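PDB 4K82: Lv-ranaspumin (Lv-RSN-1) from Leptodactylus vastus, which serves as a surfactant protein in the frog's foam nest and probably acts by lowering surface tension at the air-water interface. Local coordinates for residues V113-V116 with T117-M120; K44-Q47 with E48-K52; L54-L57 with L58-T61. One frame throughout, in Å; residues are numbered along the deposited sequence. Where two conformers were deposited one is given.

Overall arrangement
All three contacts are local; contacts 1 and 3 join neighbouring turns of a helix, and contact 2 joins a loop to the first turn of one. Contact 1 is partly buried and lies closest to the middle of the chain, about 7 Å from its centre to the chain centre. Contact 2 lies at the surface, about 17 Å out, where a loop enters helix 48-64. Contact 3 continues along the same helix and is partly buried. Contacts 1 and 3 share a device: a buried threonine hydroxyl bonded to the carbonyl one turn back. Contact 1 adds apolar packing, whereas contact 3 adds a salt bridge on its outer side. Contact 2 instead joins a helix cap with a leucine-phenylalanine pair.

Contact 1: residues V113-V116 with T117-M120; sequences VCDV and TKKM
Val113 and Thr117 meet one turn apart on helix 107-121, and four backbone bonds run along the contact. Thr117 N donates to Val113 O at 2.9 Å. Lys118 N, Lys119 N and Met120 N repeat the i to i-4 pattern with Cys114 O, Asp115 O and Val116 O.

A side-chain bond is added at the first of these carbonyls. Thr117 OG1 donates to Val113 O, also at 2.9 Å. The torsion of Thr117 (chi1 -60°) sets OG1 beside its own backbone N, turned back toward the preceding turn. The hydroxyl comes from above the carbonyl plane, 40° out of it. Val113 O is thus gripped by two donors, and the polar end of a buried threonine is satisfied within its own helix.

The apolar pair is Val116 with Met120. The two side chains run alongside each other and point the same way, with Val116 CG1 4.1 Å from Met120 CG. Met120 CG also rests 3.1 Å from Val116 O. The methionine chain bends at its second and third torsions.

Charge plays a looser part on the exposed side. Asp115 and Lys118 extend side by side, but Asp115 OD1 stays 4.4 Å from Lys118 NZ, beyond a salt bridge. The attraction is probably modest. The stem of Lys118 lies against the backbone, with CG 3.3 Å from Cys114 O.

The helix is packed on several sides. Val113 and Thr117 touch helix 29-42, and the disulfide from Cys114 to Cys38 ties the same two helices covalently. Val116 rests on helix 196-212 at Val205 and Leu206. Met120 and Thr117 reach Leu134 of helix 133-144.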
loop_
_atom_site.group_PDB
_atom_site.type_symbol
_atom_site.label_atom_id
_atom_site.label_comp_id
_atom_site.label_asym_id
_atom_site.label_seq_id
_atom_site.Cartn_x
_atom_site.Cartn_y
_atom_site.Cartn_z
ATOM N N VAL A 113 -6.997 -1.713 -2.448
ATOM C CA VAL A 113 -5.689 -1.478 -1.827
ATOM C C VAL A 113 -5.468 -2.428 -0.648
ATOM O O VAL A 113 -4.375 -2.968 -0.458
ATOM C CB VAL A 113 -5.554 -0.020 -1.350
ATOM C CG1 VAL A 113 -4.275 0.163 -0.555
ATOM C CG2 VAL A 113 -5.582 0.941 -2.541
ATOM N N CYS A 114 -6.522 -2.652 0.126
ATOM C CA CYS A 114 -6.446 -3.533 1.278
ATOM C C CYS A 114 -6.104 -4.960 0.852
ATOM O O CYS A 114 -5.242 -5.611 1.446
ATOM C CB CYS A 114 -7.782 -3.505 2.017
ATOM S SG CYS A 114 -7.720 -4.072 3.720
ATOM N N ASP A 115 -6.777 -5.439 -0.188
ATOM C CA ASP A 115 -6.516 -6.784 -0.704
ATOM C C ASP A 115 -5.071 -6.940 -1.197
ATOM O O ASP A 115 -4.414 -7.946 -0.910
ATOM C CB ASP A 115 -7.525 -7.160 -1.793
ATOM C CG ASP A 115 -8.933 -7.374 -1.237
ATOM O OD1 ASP A 115 -9.091 -7.454 0.005
ATOM O OD2 ASP A 115 -9.884 -7.464 -2.044
ATOM N N VAL A 116 -4.570 -5.934 -1.914
ATOM C CA VAL A 116 -3.181 -5.937 -2.344
ATOM C C VAL A 116 -2.218 -5.953 -1.167
ATOM O O VAL A 116 -1.233 -6.697 -1.161
ATOM C CB VAL A 116 -2.876 -4.732 -3.254
ATOM C CG1 VAL A 116 -1.374 -4.485 -3.336
ATOM C CG2 VAL A 116 -3.475 -4.957 -4.634
ATOM N N THR A 117 -2.514 -5.140 -0.155
ATOM C CA THR A 117 -1.666 -5.071 1.017
ATOM C C THR A 117 -1.584 -6.428 1.710
ATOM O O THR A 117 -0.507 -6.840 2.149
ATOM C CB THR A 117 -2.155 -3.969 2.002
ATOM O OG1 THR A 117 -2.120 -2.696 1.346
ATOM C CG2 THR A 117 -1.285 -3.909 3.255
ATOM N N LYS A 118 -2.716 -7.128 1.774
ATOM C CA LYS A 118 -2.747 -8.458 2.362
ATOM C C LYS A 118 -1.815 -9.409 1.619
ATOM O O LYS A 118 -1.033 -10.129 2.236
ATOM C CB LYS A 118 -4.175 -9.011 2.391
ATOM C CG LYS A 118 -5.079 -8.276 3.364
ATOM C CD LYS A 118 -6.532 -8.627 3.116
ATOM C CE LYS A 118 -6.793 -10.077 3.442
ATOM N NZ LYS A 118 -8.171 -10.509 3.068
ATOM N N LYS A 119 -1.880 -9.378 0.294
ATOM C CA LYS A 119 -1.028 -10.219 -0.529
ATOM C C LYS A 119 0.457 -9.892 -0.370
ATOM O O LYS A 119 1.301 -10.787 -0.333
ATOM C CB LYS A 119 -1.475 -10.152 -1.988
ATOM C CG LYS A 119 -2.768 -10.929 -2.224
ATOM C CD LYS A 119 -3.387 -10.570 -3.556
ATOM C CE LYS A 119 -4.814 -11.075 -3.661
ATOM N NZ LYS A 119 -4.854 -12.558 -3.698
ATOM N N MET A 120 0.776 -8.606 -0.230
ATOM C CA MET A 120 2.163 -8.209 -0.009
ATOM C C MET A 120 2.697 -8.635 1.356
ATOM O O MET A 120 3.875 -8.943 1.487
ATOM C CB MET A 120 2.327 -6.701 -0.212
ATOM C CG MET A 120 1.823 -6.231 -1.556
ATOM S SD MET A 120 2.889 -6.779 -2.917
ATOM C CE MET A 120 4.193 -5.561 -2.818
#

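Contact 2: residues K44-Q47 with E48-K52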
loop_
_atom_site.group_PDB
_atom_site.type_symbol
_atom_site.label_atom_id
_atom_site.label_comp_id
_atom_site.label_asym_id
_atom_site.label_seq_id
_atom_site.Cartn_x
_atom_site.Cartn_y
_atom_site.Cartn_z
ATOM N N LYS A 44 0.841 -10.629 10.560
ATOM C CA LYS A 44 0.896 -11.802 11.426
ATOM C C LYS A 44 2.129 -11.763 12.304
ATOM O O LYS A 44 3.224 -11.477 11.820
ATOM C CB LYS A 44 0.895 -13.090 10.601
ATOM C CG LYS A 44 -0.327 -13.264 9.714
ATOM C CD LYS A 44 -1.610 -12.961 10.473
ATOM C CE LYS A 44 -2.843 -13.221 9.617
ATOM N NZ LYS A 44 -2.819 -12.454 8.336
ATOM N N ASP A 45 1.942 -12.045 13.592
ATOM C CA ASP A 45 3.045 -12.089 14.554
ATOM C C ASP A 45 3.875 -10.797 14.521
ATOM O O ASP A 45 5.106 -10.831 14.583
ATOM C CB ASP A 45 3.950 -13.299 14.279
ATOM C CG ASP A 45 3.167 -14.560 13.921
ATOM O OD1 ASP A 45 2.170 -14.870 14.606
ATOM O OD2 ASP A 45 3.550 -15.240 12.941
ATOM N N LEU A 46 3.196 -9.660 14.410
ATOM C CA LEU A 46 3.878 -8.369 14.336
ATOM C C LEU A 46 4.715 -8.118 15.584
ATOM O O LEU A 46 4.260 -8.381 16.702
ATOM C CB LEU A 46 2.859 -7.243 14.136
ATOM C CG LEU A 46 2.085 -7.298 12.815
ATOM C CD1 LEU A 46 0.907 -6.331 12.784
ATOM C CD2 LEU A 46 3.002 -7.025 11.658
ATOM N N GLN A 47 5.936 -7.626 15.379
ATOM C CA GLN A 47 6.843 -7.238 16.457
ATOM C C GLN A 47 6.356 -5.930 17.072
ATOM O O GLN A 47 5.673 -5.153 16.407
ATOM C CB GLN A 47 8.264 -7.020 15.909
ATOM C CG GLN A 47 8.945 -8.270 15.354
ATOM C CD GLN A 47 10.146 -7.944 14.483
ATOM O OE1 GLN A 47 10.190 -6.902 13.825
ATOM N NE2 GLN A 47 11.130 -8.838 14.475
ATOM N N GLU A 48 6.693 -5.675 18.334
ATOM C CA GLU A 48 6.395 -4.353 18.892
ATOM C C GLU A 48 6.991 -3.238 18.039
ATOM O O GLU A 48 6.350 -2.212 17.816
ATOM C CB GLU A 48 6.861 -4.219 20.343
ATOM C CG GLU A 48 6.970 -2.767 20.839
ATOM C CD GLU A 48 5.670 -1.942 20.713
ATOM O OE1 GLU A 48 4.564 -2.529 20.759
ATOM O OE2 GLU A 48 5.765 -0.692 20.578
ATOM N N GLN A 49 8.206 -3.437 17.540
ATOM C CA GLN A 49 8.797 -2.415 16.691
ATOM C C GLN A 49 7.980 -2.190 15.415
ATOM O O GLN A 49 7.948 -1.072 14.894
ATOM C CB GLN A 49 10.257 -2.721 16.356
ATOM C CG GLN A 49 10.951 -1.566 15.649
ATOM C CD GLN A 49 12.430 -1.789 15.485
ATOM O OE1 GLN A 49 13.064 -2.452 16.306
ATOM N NE2 GLN A 49 12.993 -1.248 14.412
ATOM N N ASP A 50 7.309 -3.235 14.931
ATOM C CA ASP A 50 6.438 -3.095 13.759
ATOM C C ASP A 50 5.274 -2.151 14.067
ATOM O O ASP A 50 4.958 -1.257 13.283
ATOM C CB ASP A 50 5.898 -4.455 13.299
ATOM C CG ASP A 50 6.993 -5.390 12.798
ATOM O OD1 ASP A 50 7.993 -4.899 12.242
ATOM O OD2 ASP A 50 6.838 -6.627 12.947
ATOM N N PHE A 51 4.667 -2.340 15.238
ATOM C CA PHE A 51 3.551 -1.508 15.674
ATOM C C PHE A 51 4.001 -0.066 15.852
ATOM O O PHE A 51 3.286 0.873 15.493
ATOM C CB PHE A 51 2.983 -2.033 16.998
ATOM C CG PHE A 51 2.149 -3.268 16.841
ATOM C CD1 PHE A 51 1.281 -3.396 15.768
ATOM C CD2 PHE A 51 2.246 -4.309 17.747
ATOM C CE1 PHE A 51 0.511 -4.532 15.613
ATOM C CE2 PHE A 51 1.476 -5.453 17.593
ATOM C CZ PHE A 51 0.613 -5.563 16.524
ATOM N N LYS A 52 5.189 0.109 16.418
ATOM C CA LYS A 52 5.742 1.448 16.611
ATOM C C LYS A 52 5.975 2.133 15.269
ATOM O O LYS A 52 5.636 3.304 15.092
ATOM C CB LYS A 52 7.045 1.395 17.405
ATOM C CG LYS A 52 7.693 2.766 17.575
ATOM C CD LYS A 52 8.862 2.736 18.543
ATOM C CE LYS A 52 9.372 4.148 18.787
ATOM N NZ LYS A 52 8.226 5.088 18.963
#
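Asp50 carries its CG beside its own backbone N (chi1 -65°), which turns the carboxylate back toward Gln47 at the start of helix 48-64. Leu46 takes a similar torsion (chi1 -64°), and its side chain comes to rest against the ring of Phe51.

Gln47 is the N-cap residue. Its backbone N donates to Asp50 OD2 at 2.8 Å, reaching that oxygen from above the carboxylate plane. This is the side-chain-to-backbone half of a capping box. Gln47 O closes the first turn by accepting from Phe51 N at 3.2 Å, in the carbonyl plane. Asp50 N adds a weak bond to the same oxygen.

Leu46 and Phe51 flank the cap as a hydrophobic staple. Leu46 CB lies over one face of the ring, 4.1 Å from the Phe51 centroid, in a CH-pi contact. Leu46 CD1 approaches Phe51 CE1 at 3.4 Å. The two side chains cross at about a right angle. Tyr40 also meets the Phe51 ring, and Leu126 of helix 126-129 touches both Leu46 and Asp50.

The chemistry is that of a helix start. The carboxylate of Asp50 occupies a backbone N-H just before the helix, and its negative charge at this end is likely to be stabilised by the helix dipole. The staple is likely to help set the direction in which the loop enters the helix.

Contact 3: residues L54-L57 with L58-T61; sequences LKEL and LERT
Leu54-Leu57 and Leu58-Thr61 are successive parts of one alpha-helix, 48-64, joined by regular i to i-4 backbone bonds. Leu58 N, Glu59 N, Arg60 N and Thr61 N donate in turn to Leu54 O, Lys55 O, Glu56 O and Leu57 O. The Glu59 bond, 2.9 Å from N to Lys55 O, is nearly straight at 167°.

Thr61 adds a second bond to its carbonyl. With OG1 beside its own backbone N (chi1 -63°), the hydroxyl donates to Leu57 O at 2.8 Å. Thr61 N and OG1 reach that oxygen from opposite faces of the carbonyl plane. This side is buried, with Thr61 against helix 29-42 and Leu58 between that helix and helix 89-102.

Charged pairs follow the same spacing. Lys55 and Glu59 pass obliquely, with Lys55 CE 3.7 Å from Glu59 OE2. Lys55 NZ is 4.5 Å from that oxygen, too far for a salt bridge. Were Glu59 an alanine, Lys55 NZ would probably lose this nearby negative charge, and Lys55 CE would have less to lie against.

Glu56 and Arg60 do form a salt bridge, a long one at 3.5 Å from OE1 to NH2. The carboxylate and guanidinium planes are 66° apart. A water at the guanidinium edge accepts from Arg60 NH2 and donates weakly to Glu56 OE1. The bend of Arg60 at its third torsion folds the group back over the helix, where Glu56 O sits 3.7 Å above the centre of the guanidinium plane.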
loop_
_atom_site.group_PDB
_atom_site.type_symbol
_atom_site.label_atom_id
_atom_site.label_comp_id
_atom_site.label_asym_id
_atom_site.label_seq_id
_atom_site.Cartn_x
_atom_site.Cartn_y
_atom_site.Cartn_z
ATOM N N LEU A 54 4.554 1.422 12.372
ATOM C CA LEU A 54 3.275 1.693 11.723
ATOM C C LEU A 54 2.668 2.998 12.217
ATOM O O LEU A 54 2.142 3.779 11.432
ATOM C CB LEU A 54 2.281 0.538 11.902
ATOM C CG LEU A 54 2.419 -0.676 10.974
ATOM C CD1 LEU A 54 1.572 -1.834 11.476
ATOM C CD2 LEU A 54 2.043 -0.315 9.538
ATOM N N LYS A 55 2.735 3.237 13.523
ATOM C CA LYS A 55 2.207 4.484 14.052
ATOM C C LYS A 55 3.018 5.673 13.539
ATOM O O LYS A 55 2.455 6.701 13.167
ATOM C CB LYS A 55 2.192 4.492 15.578
ATOM C CG LYS A 55 1.508 5.741 16.103
ATOM C CD LYS A 55 1.479 5.810 17.590
ATOM C CE LYS A 55 0.644 7.013 18.015
ATOM N NZ LYS A 55 0.488 7.035 19.485
ATOM N N GLU A 56 4.340 5.528 13.507
ATOM C CA GLU A 56 5.186 6.602 12.989
ATOM C C GLU A 56 4.854 6.916 11.543
ATOM O O GLU A 56 4.796 8.075 11.160
ATOM C CB GLU A 56 6.664 6.260 13.126
ATOM C CG GLU A 56 7.141 6.238 14.573
ATOM C CD GLU A 56 8.644 6.375 14.693
ATOM O OE1 GLU A 56 9.253 6.999 13.796
ATOM O OE2 GLU A 56 9.214 5.858 15.681
ATOM N N LEU A 57 4.612 5.873 10.751
ATOM C CA LEU A 57 4.204 6.053 9.368
ATOM C C LEU A 57 2.857 6.769 9.238
ATOM O O LEU A 57 2.686 7.641 8.389
ATOM C CB LEU A 57 4.176 4.709 8.644
ATOM C CG LEU A 57 3.828 4.731 7.156
ATOM C CD1 LEU A 57 4.886 5.493 6.359
ATOM C CD2 LEU A 57 3.661 3.311 6.627
ATOM N N LEU A 58 1.899 6.402 10.084
ATOM C CA LEU A 58 0.617 7.099 10.103
ATOM C C LEU A 58 0.801 8.581 10.434
ATOM O O LEU A 58 0.225 9.446 9.782
ATOM C CB LEU A 58 -0.300 6.441 11.146
ATOM C CG LEU A 58 -1.721 6.999 11.273
ATOM C CD1 LEU A 58 -2.450 7.011 9.927
ATOM C CD2 LEU A 58 -2.488 6.170 12.294
ATOM N N GLU A 59 1.602 8.856 11.453
ATOM C CA GLU A 59 1.890 10.232 11.837
ATOM C C GLU A 59 2.493 10.995 10.667
ATOM O O GLU A 59 2.037 12.097 10.335
ATOM C CB GLU A 59 2.805 10.253 13.069
ATOM C CG GLU A 59 2.108 9.771 14.324
ATOM C CD GLU A 59 3.011 9.694 15.538
ATOM O OE1 GLU A 59 4.229 9.461 15.369
ATOM O OE2 GLU A 59 2.498 9.868 16.666
ATOM N N ARG A 60 3.497 10.403 10.027
ATOM C CA ARG A 60 4.172 11.070 8.913
ATOM C C ARG A 60 3.238 11.280 7.738
ATOM O O ARG A 60 3.243 12.330 7.104
ATOM C CB ARG A 60 5.396 10.273 8.455
ATOM C CG ARG A 60 6.555 10.283 9.439
ATOM C CD ARG A 60 7.785 9.629 8.828
ATOM N NE ARG A 60 7.560 8.212 8.566
ATOM C CZ ARG A 60 8.016 7.228 9.335
ATOM N NH1 ARG A 60 7.756 5.969 9.020
ATOM N NH2 ARG A 60 8.744 7.502 10.412
ATOM N N THR A 61 2.457 10.255 7.414
ATOM C CA THR A 61 1.526 10.335 6.305
ATOM C C THR A 61 0.517 11.465 6.511
ATOM O O THR A 61 0.236 12.222 5.590
ATOM C CB THR A 61 0.787 8.996 6.142
ATOM O OG1 THR A 61 1.739 7.983 5.806
ATOM C CG2 THR A 61 -0.260 9.076 5.060
HETATM O O HOH W 1 9.837 5.012 12.088
#